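Local coordinates for protein Tae4 (Agrobacterium tumefaciens, PDB 6IJF) that probably cleaves amide bonds in the peptide stems of bacterial peptidoglycan as a type VI secretion effector with a papain-like cysteine peptidase fold, at residues Tyr44-Ile54 and Gly79-Leu87; Phe6-Asp17 and Val136-Ser147. All blocks are in the same frame, centred on the assembly; numbering follows the deposited sequence.

Both contacts lie in a papain-like fold, and in the chain contact 1 is nested within the loop that contact 2 closes. Contact 1 lies deeper. It packs the helix starting at Cys48 against the 79-87 segment, mostly through aliphatic side chains with one serine hydroxyl between the backbones. Contact 2 joins the N-terminal 6-17 segment to strand 131-137 and the outermost strand 144-145 of the main sheet, with the residues just after it. Its chemistry is more polar: serine hydroxyls, waters and an arginine against aromatic rings, the arginine end lying nearer the surface. Arg51 connects the two, for its guanidinium donates to Pro14 O and its side chain packs on Tyr13.

Contact 1 (Tyr44-Ile54 and Gly79-Leu87); sequences YHNTCAIRVSI and GIEVNMRRL
Ala49 and Ser53 face Glu81 and Ile80 along one side of helix 48-58. In papain-like peptidases this is the helix whose first turn carries the nucleophile. Cys48 stands at its start and touches His132, consistent with a Cys-His-Asp triad completed by Asp134.

The inner side is tightly packed. Ala49 CB presses against the backbone of the 79-87 segment and lies 3.3 Å from Glu81 O. One turn on, Ile80 reaches the helix with both branches. Its CG2 sits against Ile50, and its CD1 lies 3.7 Å from Ile54 CG1 and also touches Ser53 CB. Leu87 comes from the helix that follows. Its CD2 branch meets Ala49 and crosses Val52, 3.9 Å from Val52 CG1. Met84 CB rests beside the Cys48 sulfur, while the rest of its chain bends away at chi2 (-92°). Strand 131-137 covers Cys48, Val52 and Met84 through Ile133.

The outer side is looser and takes in a water. Val82, partly exposed, lies side by side with Ile50, CG2 to CG1 at 3.9 Å. Its CG1 comes only within 4.3 Å of Tyr44 CD1. The hydroxyl of Tyr44 is held instead by His68. Water 1 bridges the backbones here: it donates to Asn46 O and Val82 O and accepts from Ile50 N. Asn46 also packs on a chain of another protein.

Ser53 provides the polar link in the buried part. Its OG is anti to its own carbonyl carbon (chi1 -62°), which brings it back over the preceding helical turn. It donates to Ala49 O and accepts from Glu81 N, with OG 3.1 Å from that nitrogen. Ala49 O thus takes two bonds, from Ser53 OG at 2.7 Å and from the backbone Ser53 N, reaching it from opposite faces of the carbonyl plane.

Contact 2 (Phe6-Asp17 and Val136-Ser147); sequences FDTLYSNYPSSD and VRGGSEATQCAS
The 131-137 and 144-145 strands form an antiparallel hairpin at one side of the main sheet, and the N-terminal helix 6-11 with its following loop packs on it. Arg137 and Tyr10 meet at the helix. The arginine chain, extended from CG to NE (chi2 -177°), brings the NE edge of the guanidinium over one face of the Tyr10 ring, with the planes tilted well apart. In this cation-pi contact Arg137 CZ is 4.2 Å from the ring centroid and 6° off the normal. Phe6 meets the guanidinium edge-on: its CE2 lies over one guanidinium face, 3.7 Å from Arg137 CZ, with the two planes nearly perpendicular. Asp7 OD1 adds a long salt bridge to NH2; its other oxygen accepts from Gln162. Tyr10 OH bonds to His20 and, through water 2, reaches Gln144 O.

Farther along, the loop meets Ala146 and Ser147. Ala146 CB packs 3.3 Å from Tyr13 CE2; Cys145, next to it, is disulfide-bonded to Cys149. Ser147 OG lies in the plane of the Tyr13 ring, at its edge, and donates to Tyr13 OH at 2.6 Å. The same OG accepts a nearly straight bond from Ser16 N at 3.0 Å (170°), so this hydroxyl both donates and accepts. Ser15 OG donates to Ala146 O at 2.7 Å, approaching from above the carbonyl plane, and accepts from Asp17 N, an ST turn.

Ser147 N is bonded to Asp134, the acid of the probable triad, on strand 131-137. Tyr13 touches Asp134 and Leu135 there and packs on Arg51 of helix 48-58. Strand 116-122 runs beside Val136.

Contact 1 (Tyr44-Ile54 and Gly79-Leu87)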
loop_
_atom_site.group_PDB
_atom_site.type_symbol
_atom_site.label_atom_id
_atom_site.label_comp_id
_atom_site.label_asym_id
_atom_site.label_seq_id
_atom_site.Cartn_x
_atom_site.Cartn_y
_atom_site.Cartn_z
ATOM N N TYR C 44 25.556 -7.017 7.860
ATOM C CA TYR C 44 25.047 -7.997 6.861
ATOM C C TYR C 44 23.524 -7.914 6.713
ATOM O O TYR C 44 22.929 -8.840 6.106
ATOM C CB TYR C 44 25.548 -9.387 7.243
ATOM C CG TYR C 44 27.046 -9.469 7.145
ATOM C CD1 TYR C 44 27.663 -9.661 5.919
ATOM C CD2 TYR C 44 27.854 -9.276 8.259
ATOM C CE1 TYR C 44 29.043 -9.696 5.805
ATOM C CE2 TYR C 44 29.242 -9.310 8.161
ATOM C CZ TYR C 44 29.834 -9.525 6.932
ATOM O OH TYR C 44 31.189 -9.576 6.787
ATOM N N HIS C 45 22.911 -6.827 7.183
ATOM C CA HIS C 45 21.434 -6.650 7.071
ATOM C C HIS C 45 21.006 -6.610 5.599
ATOM O O HIS C 45 19.898 -7.120 5.298
ATOM C CB HIS C 45 20.984 -5.394 7.829
ATOM C CG HIS C 45 20.781 -5.653 9.286
ATOM N ND1 HIS C 45 21.033 -4.695 10.245
ATOM C CD2 HIS C 45 20.360 -6.754 9.956
ATOM C CE1 HIS C 45 20.765 -5.191 11.435
ATOM N NE2 HIS C 45 20.361 -6.452 11.286
ATOM N N ASN C 46 21.794 -5.952 4.747
ATOM C CA ASN C 46 21.414 -5.648 3.345
ATOM C C ASN C 46 21.936 -6.780 2.457
ATOM O O ASN C 46 23.150 -6.888 2.277
ATOM C CB ASN C 46 21.842 -4.237 2.942
ATOM C CG ASN C 46 21.238 -3.204 3.868
ATOM O OD1 ASN C 46 21.959 -2.366 4.404
ATOM N ND2 ASN C 46 19.949 -3.317 4.126
ATOM N N THR C 47 21.043 -7.625 1.953
ATOM C CA THR C 47 21.389 -8.920 1.301
ATOM C C THR C 47 21.334 -8.827 -0.219
ATOM O O THR C 47 21.625 -9.855 -0.861
ATOM C CB THR C 47 20.452 -10.013 1.845
ATOM O OG1 THR C 47 19.128 -9.657 1.443
ATOM C CG2 THR C 47 20.524 -10.152 3.353
ATOM N N CYS C 48 21.006 -7.666 -0.813
ATOM C CA CYS C 48 20.640 -7.606 -2.265
ATOM C C CYS C 48 21.809 -8.094 -3.125
ATOM O O CYS C 48 21.550 -8.874 -4.072
ATOM C CB CYS C 48 20.172 -6.221 -2.701
ATOM S SG CYS C 48 21.435 -4.904 -2.661
ATOM N N ALA C 49 23.055 -7.692 -2.819
ATOM C CA ALA C 49 24.232 -8.034 -3.655
ATOM C C ALA C 49 24.660 -9.511 -3.445
ATOM O O ALA C 49 25.107 -10.148 -4.435
ATOM C CB ALA C 49 25.387 -7.084 -3.378
ATOM N N ILE C 50 24.494 -10.053 -2.241
ATOM C CA ILE C 50 24.637 -11.520 -1.954
ATOM C C ILE C 50 23.672 -12.318 -2.842
ATOM O O ILE C 50 24.082 -13.305 -3.496
ATOM C CB ILE C 50 24.379 -11.808 -0.464
ATOM C CG1 ILE C 50 25.366 -11.064 0.431
ATOM C CG2 ILE C 50 24.394 -13.299 -0.188
ATOM C CD1 ILE C 50 24.942 -10.998 1.885
ATOM N N ARG C 51 22.414 -11.894 -2.896
ATOM C CA ARG C 51 21.364 -12.645 -3.632
ATOM C C ARG C 51 21.696 -12.614 -5.125
ATOM O O ARG C 51 21.622 -13.672 -5.792
ATOM C CB ARG C 51 19.978 -12.086 -3.285
ATOM C CG ARG C 51 19.616 -12.292 -1.828
ATOM C CD ARG C 51 18.325 -11.598 -1.416
ATOM N NE ARG C 51 18.017 -11.825 -0.017
ATOM C CZ ARG C 51 17.367 -12.891 0.447
ATOM N NH1 ARG C 51 16.980 -13.841 -0.388
ATOM N NH2 ARG C 51 17.077 -12.975 1.731
ATOM N N VAL C 52 22.101 -11.457 -5.665
ATOM C CA VAL C 52 22.458 -11.378 -7.112
ATOM C C VAL C 52 23.753 -12.171 -7.386
ATOM O O VAL C 52 23.786 -12.907 -8.419
ATOM C CB VAL C 52 22.518 -9.929 -7.626
ATOM C CG1 VAL C 52 23.099 -9.885 -9.042
ATOM C CG2 VAL C 52 21.137 -9.274 -7.597
ATOM N N SER C 53 24.756 -12.085 -6.516
ATOM C CA SER C 53 26.013 -12.900 -6.629
ATOM C C SER C 53 25.668 -14.388 -6.750
ATOM O O SER C 53 26.135 -15.045 -7.697
ATOM C CB SER C 53 26.933 -12.683 -5.455
ATOM O OG SER C 53 27.366 -11.355 -5.354
ATOM N N ILE C 54 24.789 -14.894 -5.887
ATOM C CA ILE C 54 24.416 -16.343 -5.843
ATOM C C ILE C 54 23.742 -16.745 -7.155
ATOM O O ILE C 54 24.090 -17.820 -7.702
ATOM C CB ILE C 54 23.549 -16.630 -4.615
ATOM C CG1 ILE C 54 24.417 -16.576 -3.365
ATOM C CG2 ILE C 54 22.826 -17.956 -4.755
ATOM C CD1 ILE C 54 23.659 -16.439 -2.084
ATOM N N GLY C 79 32.948 -16.863 -5.287
ATOM C CA GLY C 79 32.953 -15.478 -4.764
ATOM C C GLY C 79 31.552 -14.870 -4.636
ATOM O O GLY C 79 30.690 -15.146 -5.496
ATOM N N ILE C 80 31.328 -14.117 -3.556
ATOM C CA ILE C 80 30.108 -13.306 -3.266
ATOM C C ILE C 80 30.584 -11.864 -3.066
ATOM O O ILE C 80 31.429 -11.644 -2.175
ATOM C CB ILE C 80 29.370 -13.773 -1.984
ATOM C CG1 ILE C 80 28.774 -15.181 -2.057
ATOM C CG2 ILE C 80 28.320 -12.757 -1.561
ATOM C CD1 ILE C 80 27.970 -15.471 -3.278
ATOM N N GLU C 81 30.016 -10.904 -3.788
ATOM C CA GLU C 81 30.220 -9.463 -3.465
ATOM C C GLU C 81 29.070 -9.006 -2.578
ATOM O O GLU C 81 27.891 -9.139 -3.001
ATOM C CB GLU C 81 30.320 -8.642 -4.751
ATOM C CG GLU C 81 30.574 -7.161 -4.522
ATOM C CD GLU C 81 31.706 -6.891 -3.525
ATOM O OE1 GLU C 81 32.868 -7.160 -3.857
ATOM O OE2 GLU C 81 31.411 -6.439 -2.386
ATOM N N VAL C 82 29.370 -8.497 -1.392
ATOM C CA VAL C 82 28.314 -8.120 -0.401
ATOM C C VAL C 82 27.880 -6.669 -0.617
ATOM O O VAL C 82 26.799 -6.314 -0.133
ATOM C CB VAL C 82 28.787 -8.364 1.041
ATOM C CG1 VAL C 82 27.910 -7.701 2.088
ATOM C CG2 VAL C 82 28.925 -9.854 1.307
ATOM N N ASN C 83 28.683 -5.861 -1.295
ATOM C CA ASN C 83 28.501 -4.381 -1.380
ATOM C C ASN C 83 27.819 -4.106 -2.713
ATOM O O ASN C 83 28.378 -4.494 -3.786
ATOM C CB ASN C 83 29.818 -3.595 -1.310
ATOM C CG ASN C 83 29.624 -2.089 -1.360
ATOM O OD1 ASN C 83 29.447 -1.413 -0.348
ATOM N ND2 ASN C 83 29.730 -1.559 -2.546
ATOM N N MET C 84 26.645 -3.468 -2.656
ATOM C CA MET C 84 25.836 -3.249 -3.878
ATOM C C MET C 84 26.615 -2.369 -4.865
ATOM O O MET C 84 26.660 -2.716 -6.053
ATOM C CB MET C 84 24.488 -2.622 -3.542
ATOM C CG MET C 84 23.709 -2.239 -4.771
ATOM S SD MET C 84 24.078 -0.509 -5.229
ATOM C CE MET C 84 23.230 -0.473 -6.812
ATOM N N ARG C 85 27.259 -1.309 -4.389
ATOM C CA ARG C 85 28.031 -0.376 -5.279
ATOM C C ARG C 85 29.143 -1.153 -6.012
ATOM O O ARG C 85 29.281 -1.023 -7.264
ATOM C CB ARG C 85 28.558 0.811 -4.453
ATOM C CG ARG C 85 29.181 1.925 -5.298
ATOM C CD ARG C 85 29.903 2.993 -4.476
ATOM N NE ARG C 85 29.347 3.243 -3.141
ATOM C CZ ARG C 85 28.283 4.006 -2.866
ATOM N NH1 ARG C 85 27.598 4.590 -3.842
ATOM N NH2 ARG C 85 27.890 4.163 -1.608
ATOM N N ARG C 86 29.928 -1.949 -5.272
ATOM C CA ARG C 86 31.024 -2.761 -5.862
ATOM C C ARG C 86 30.455 -3.784 -6.837
ATOM O O ARG C 86 31.038 -3.917 -7.924
ATOM C CB ARG C 86 31.874 -3.416 -4.763
ATOM C CG ARG C 86 32.738 -2.409 -4.020
ATOM C CD ARG C 86 34.064 -3.015 -3.579
ATOM N NE ARG C 86 33.803 -4.021 -2.579
ATOM C CZ ARG C 86 33.396 -3.766 -1.335
ATOM N NH1 ARG C 86 33.195 -4.768 -0.494
ATOM N NH2 ARG C 86 33.215 -2.518 -0.929
ATOM N N LEU C 87 29.320 -4.440 -6.525
ATOM C CA LEU C 87 28.756 -5.418 -7.489
ATOM C C LEU C 87 28.313 -4.684 -8.762
ATOM O O LEU C 87 28.526 -5.226 -9.851
ATOM C CB LEU C 87 27.620 -6.231 -6.847
ATOM C CG LEU C 87 27.013 -7.321 -7.748
ATOM C CD1 LEU C 87 28.050 -8.342 -8.185
ATOM C CD2 LEU C 87 25.867 -8.027 -7.048
HETATM O O HOH W 1 24.237 -7.688 -0.052
#

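Contact 2 (Phe6-Asp17 and Val136-Ser147)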
loop_
_atom_site.group_PDB
_atom_site.type_symbol
_atom_site.label_atom_id
_atom_site.label_comp_id
_atom_site.label_asym_id
_atom_site.label_seq_id
_atom_site.Cartn_x
_atom_site.Cartn_y
_atom_site.Cartn_z
ATOM N N PHE C 6 18.783 -15.379 -19.179
ATOM C CA PHE C 6 17.991 -14.713 -18.124
ATOM C C PHE C 6 17.135 -15.744 -17.379
ATOM O O PHE C 6 17.046 -15.627 -16.154
ATOM C CB PHE C 6 17.107 -13.593 -18.683
ATOM C CG PHE C 6 16.375 -12.879 -17.581
ATOM C CD1 PHE C 6 17.025 -11.917 -16.816
ATOM C CD2 PHE C 6 15.088 -13.224 -17.247
ATOM C CE1 PHE C 6 16.371 -11.264 -15.790
ATOM C CE2 PHE C 6 14.434 -12.586 -16.200
ATOM C CZ PHE C 6 15.078 -11.587 -15.485
ATOM N N ASP C 7 16.502 -16.708 -18.063
ATOM C CA ASP C 7 15.600 -17.667 -17.371
ATOM C C ASP C 7 16.422 -18.501 -16.396
ATOM O O ASP C 7 15.895 -18.836 -15.330
ATOM C CB ASP C 7 14.814 -18.511 -18.366
ATOM C CG ASP C 7 13.909 -17.633 -19.219
ATOM O OD1 ASP C 7 13.193 -16.779 -18.633
ATOM O OD2 ASP C 7 13.941 -17.786 -20.445
ATOM N N THR C 8 17.679 -18.801 -16.732
ATOM C CA THR C 8 18.582 -19.593 -15.852
ATOM C C THR C 8 18.950 -18.727 -14.647
ATOM O O THR C 8 18.831 -19.195 -13.511
ATOM C CB THR C 8 19.823 -20.072 -16.615
ATOM O OG1 THR C 8 19.369 -20.910 -17.677
ATOM C CG2 THR C 8 20.798 -20.812 -15.733
ATOM N N LEU C 9 19.395 -17.498 -14.895
ATOM C CA LEU C 9 19.784 -16.541 -13.835
ATOM C C LEU C 9 18.637 -16.362 -12.834
ATOM O O LEU C 9 18.885 -16.487 -11.620
ATOM C CB LEU C 9 20.123 -15.221 -14.524
ATOM C CG LEU C 9 20.808 -14.210 -13.625
ATOM C CD1 LEU C 9 22.151 -14.746 -13.106
ATOM C CD2 LEU C 9 20.996 -12.901 -14.394
ATOM N N TYR C 10 17.421 -16.136 -13.330
ATOM C CA TYR C 10 16.209 -15.867 -12.509
ATOM C C TYR C 10 15.847 -17.098 -11.683
ATOM O O TYR C 10 15.576 -16.996 -10.457
ATOM C CB TYR C 10 15.050 -15.437 -13.410
ATOM C CG TYR C 10 13.887 -14.829 -12.668
ATOM C CD1 TYR C 10 12.871 -15.602 -12.125
ATOM C CD2 TYR C 10 13.812 -13.455 -12.512
ATOM C CE1 TYR C 10 11.793 -15.019 -11.462
ATOM C CE2 TYR C 10 12.756 -12.860 -11.850
ATOM C CZ TYR C 10 11.751 -13.642 -11.312
ATOM O OH TYR C 10 10.759 -12.998 -10.636
ATOM N N SER C 11 15.845 -18.272 -12.322
ATOM C CA SER C 11 15.576 -19.568 -11.645
ATOM C C SER C 11 16.562 -19.768 -10.486
ATOM O O SER C 11 16.211 -20.487 -9.542
ATOM C CB SER C 11 15.655 -20.736 -12.611
ATOM O OG SER C 11 17.022 -21.040 -12.909
ATOM N N ASN C 12 17.772 -19.202 -10.560
ATOM C CA ASN C 12 18.813 -19.393 -9.505
ATOM C C ASN C 12 18.791 -18.289 -8.433
ATOM O O ASN C 12 19.644 -18.345 -7.509
ATOM C CB ASN C 12 20.189 -19.500 -10.153
ATOM C CG ASN C 12 20.407 -20.856 -10.799
ATOM O OD1 ASN C 12 21.055 -20.969 -11.853
ATOM N ND2 ASN C 12 19.922 -21.894 -10.142
ATOM N N TYR C 13 17.905 -17.305 -8.549
ATOM C CA TYR C 13 17.920 -16.100 -7.670
ATOM C C TYR C 13 17.081 -16.360 -6.418
ATOM O O TYR C 13 15.882 -16.644 -6.513
ATOM C CB TYR C 13 17.451 -14.857 -8.434
ATOM C CG TYR C 13 17.330 -13.627 -7.556
ATOM C CD1 TYR C 13 18.426 -12.833 -7.264
ATOM C CD2 TYR C 13 16.119 -13.285 -6.977
ATOM C CE1 TYR C 13 18.322 -11.731 -6.442
ATOM C CE2 TYR C 13 15.989 -12.154 -6.181
ATOM C CZ TYR C 13 17.098 -11.380 -5.898
ATOM O OH TYR C 13 16.960 -10.320 -5.043
ATOM N N PRO C 14 17.662 -16.233 -5.206
ATOM C CA PRO C 14 16.884 -16.266 -3.963
ATOM C C PRO C 14 16.322 -14.885 -3.581
ATOM O O PRO C 14 17.079 -13.930 -3.334
ATOM C CB PRO C 14 17.934 -16.791 -2.970
ATOM C CG PRO C 14 19.206 -16.137 -3.427
ATOM C CD PRO C 14 19.092 -16.024 -4.942
ATOM N N SER C 15 15.001 -14.758 -3.549
ATOM C CA SER C 15 14.308 -13.467 -3.318
ATOM C C SER C 15 14.166 -13.188 -1.821
ATOM O O SER C 15 13.959 -14.137 -1.036
ATOM C CB SER C 15 12.978 -13.476 -4.041
ATOM O OG SER C 15 12.156 -12.389 -3.627
ATOM N N SER C 16 14.208 -11.920 -1.402
ATOM C CA SER C 16 13.895 -11.500 -0.008
ATOM C C SER C 16 12.389 -11.201 0.167
ATOM O O SER C 16 11.985 -10.791 1.283
ATOM C CB SER C 16 14.734 -10.299 0.409
ATOM O OG SER C 16 14.580 -9.253 -0.512
ATOM N N ASP C 17 11.583 -11.388 -0.883
ATOM C CA ASP C 17 10.137 -11.053 -0.902
ATOM C C ASP C 17 9.346 -12.322 -0.605
ATOM O O ASP C 17 9.314 -13.240 -1.418
ATOM C CB ASP C 17 9.743 -10.409 -2.227
ATOM C CG ASP C 17 8.255 -10.075 -2.353
ATOM O OD1 ASP C 17 7.486 -10.362 -1.443
ATOM O OD2 ASP C 17 7.888 -9.515 -3.363
ATOM N N VAL C 136 14.931 -7.913 -12.840
ATOM C CA VAL C 136 13.645 -7.259 -13.175
ATOM C C VAL C 136 13.065 -7.938 -14.410
ATOM O O VAL C 136 13.841 -8.337 -15.298
ATOM C CB VAL C 136 13.829 -5.743 -13.346
ATOM C CG1 VAL C 136 14.793 -5.376 -14.467
ATOM C CG2 VAL C 136 12.473 -5.043 -13.533
ATOM N N ARG C 137 11.750 -8.097 -14.415
ATOM C CA ARG C 137 10.946 -8.498 -15.596
ATOM C C ARG C 137 10.057 -7.321 -15.993
ATOM O O ARG C 137 9.234 -6.893 -15.167
ATOM C CB ARG C 137 10.085 -9.728 -15.279
ATOM C CG ARG C 137 10.870 -10.998 -15.003
ATOM C CD ARG C 137 9.860 -12.140 -14.784
ATOM N NE ARG C 137 10.554 -13.419 -14.739
ATOM C CZ ARG C 137 11.039 -14.068 -15.789
ATOM N NH1 ARG C 137 10.857 -13.609 -17.015
ATOM N NH2 ARG C 137 11.689 -15.211 -15.618
ATOM N N GLY C 138 10.259 -6.777 -17.189
ATOM C CA GLY C 138 9.349 -5.792 -17.795
ATOM C C GLY C 138 8.063 -6.479 -18.240
ATOM O O GLY C 138 8.095 -7.638 -18.653
ATOM N N GLY C 139 6.921 -5.859 -17.993
ATOM C CA GLY C 139 5.610 -6.370 -18.429
ATOM C C GLY C 139 4.722 -5.215 -18.814
ATOM O O GLY C 139 5.182 -4.056 -18.695
ATOM N N SER C 140 3.513 -5.510 -19.277
ATOM C CA SER C 140 2.549 -4.494 -19.763
ATOM C C SER C 140 2.052 -3.659 -18.578
ATOM O O SER C 140 1.942 -2.425 -18.736
ATOM C CB SER C 140 1.405 -5.147 -20.505
ATOM O OG SER C 140 1.170 -4.438 -21.709
ATOM N N GLU C 141 1.849 -4.305 -17.421
ATOM C CA GLU C 141 1.149 -3.740 -16.234
ATOM C C GLU C 141 2.159 -2.985 -15.346
ATOM O O GLU C 141 1.776 -1.931 -14.782
ATOM C CB GLU C 141 0.466 -4.824 -15.390
ATOM C CG GLU C 141 0.286 -6.200 -16.035
ATOM C CD GLU C 141 1.471 -7.143 -15.832
ATOM O OE1 GLU C 141 2.627 -6.715 -16.166
ATOM O OE2 GLU C 141 1.246 -8.305 -15.338
ATOM N N ALA C 142 3.384 -3.499 -15.208
ATOM C CA ALA C 142 4.394 -2.950 -14.269
ATOM C C ALA C 142 5.736 -3.619 -14.496
ATOM O O ALA C 142 5.763 -4.728 -15.112
ATOM C CB ALA C 142 3.956 -3.157 -12.826
ATOM N N THR C 143 6.809 -2.966 -14.056
ATOM C CA THR C 143 8.110 -3.645 -13.824
ATOM C C THR C 143 7.969 -4.446 -12.527
ATOM O O THR C 143 7.370 -3.920 -11.572
ATOM C CB THR C 143 9.287 -2.674 -13.772
ATOM O OG1 THR C 143 8.978 -1.682 -12.799
ATOM C CG2 THR C 143 9.536 -2.033 -15.118
ATOM N N GLN C 144 8.448 -5.671 -12.529
ATOM C CA GLN C 144 8.459 -6.503 -11.321
ATOM C C GLN C 144 9.910 -6.904 -11.052
ATOM O O GLN C 144 10.521 -7.616 -11.854
ATOM C CB GLN C 144 7.407 -7.629 -11.377
ATOM C CG GLN C 144 6.401 -7.442 -10.224
ATOM C CD GLN C 144 4.969 -7.796 -10.543
ATOM O OE1 GLN C 144 4.566 -7.775 -11.701
ATOM N NE2 GLN C 144 4.199 -8.141 -9.517
ATOM N N CYS C 145 10.439 -6.394 -9.952
ATOM C CA CYS C 145 11.740 -6.828 -9.409
ATOM C C CYS C 145 11.505 -8.099 -8.602
ATOM O O CYS C 145 10.460 -8.233 -7.929
ATOM C CB CYS C 145 12.390 -5.687 -8.640
ATOM S SG CYS C 145 12.714 -4.231 -9.677
ATOM N N ALA C 146 12.496 -8.962 -8.595
ATOM C CA ALA C 146 12.460 -10.252 -7.883
ATOM C C ALA C 146 12.359 -10.031 -6.371
ATOM O O ALA C 146 11.628 -10.815 -5.718
ATOM C CB ALA C 146 13.662 -11.076 -8.275
ATOM N N SER C 147 13.055 -9.029 -5.822
ATOM C CA SER C 147 13.035 -8.708 -4.376
ATOM C C SER C 147 12.344 -7.374 -4.072
ATOM O O SER C 147 11.490 -7.346 -3.161
ATOM C CB SER C 147 14.409 -8.735 -3.802
ATOM O OG SER C 147 14.830 -10.045 -3.597
HETATM O O HOH W 2 10.170 -10.487 -11.265
HETATM O O HOH W 3 12.146 -8.260 -0.663
HETATM O O HOH W 4 8.898 -10.136 -5.945
#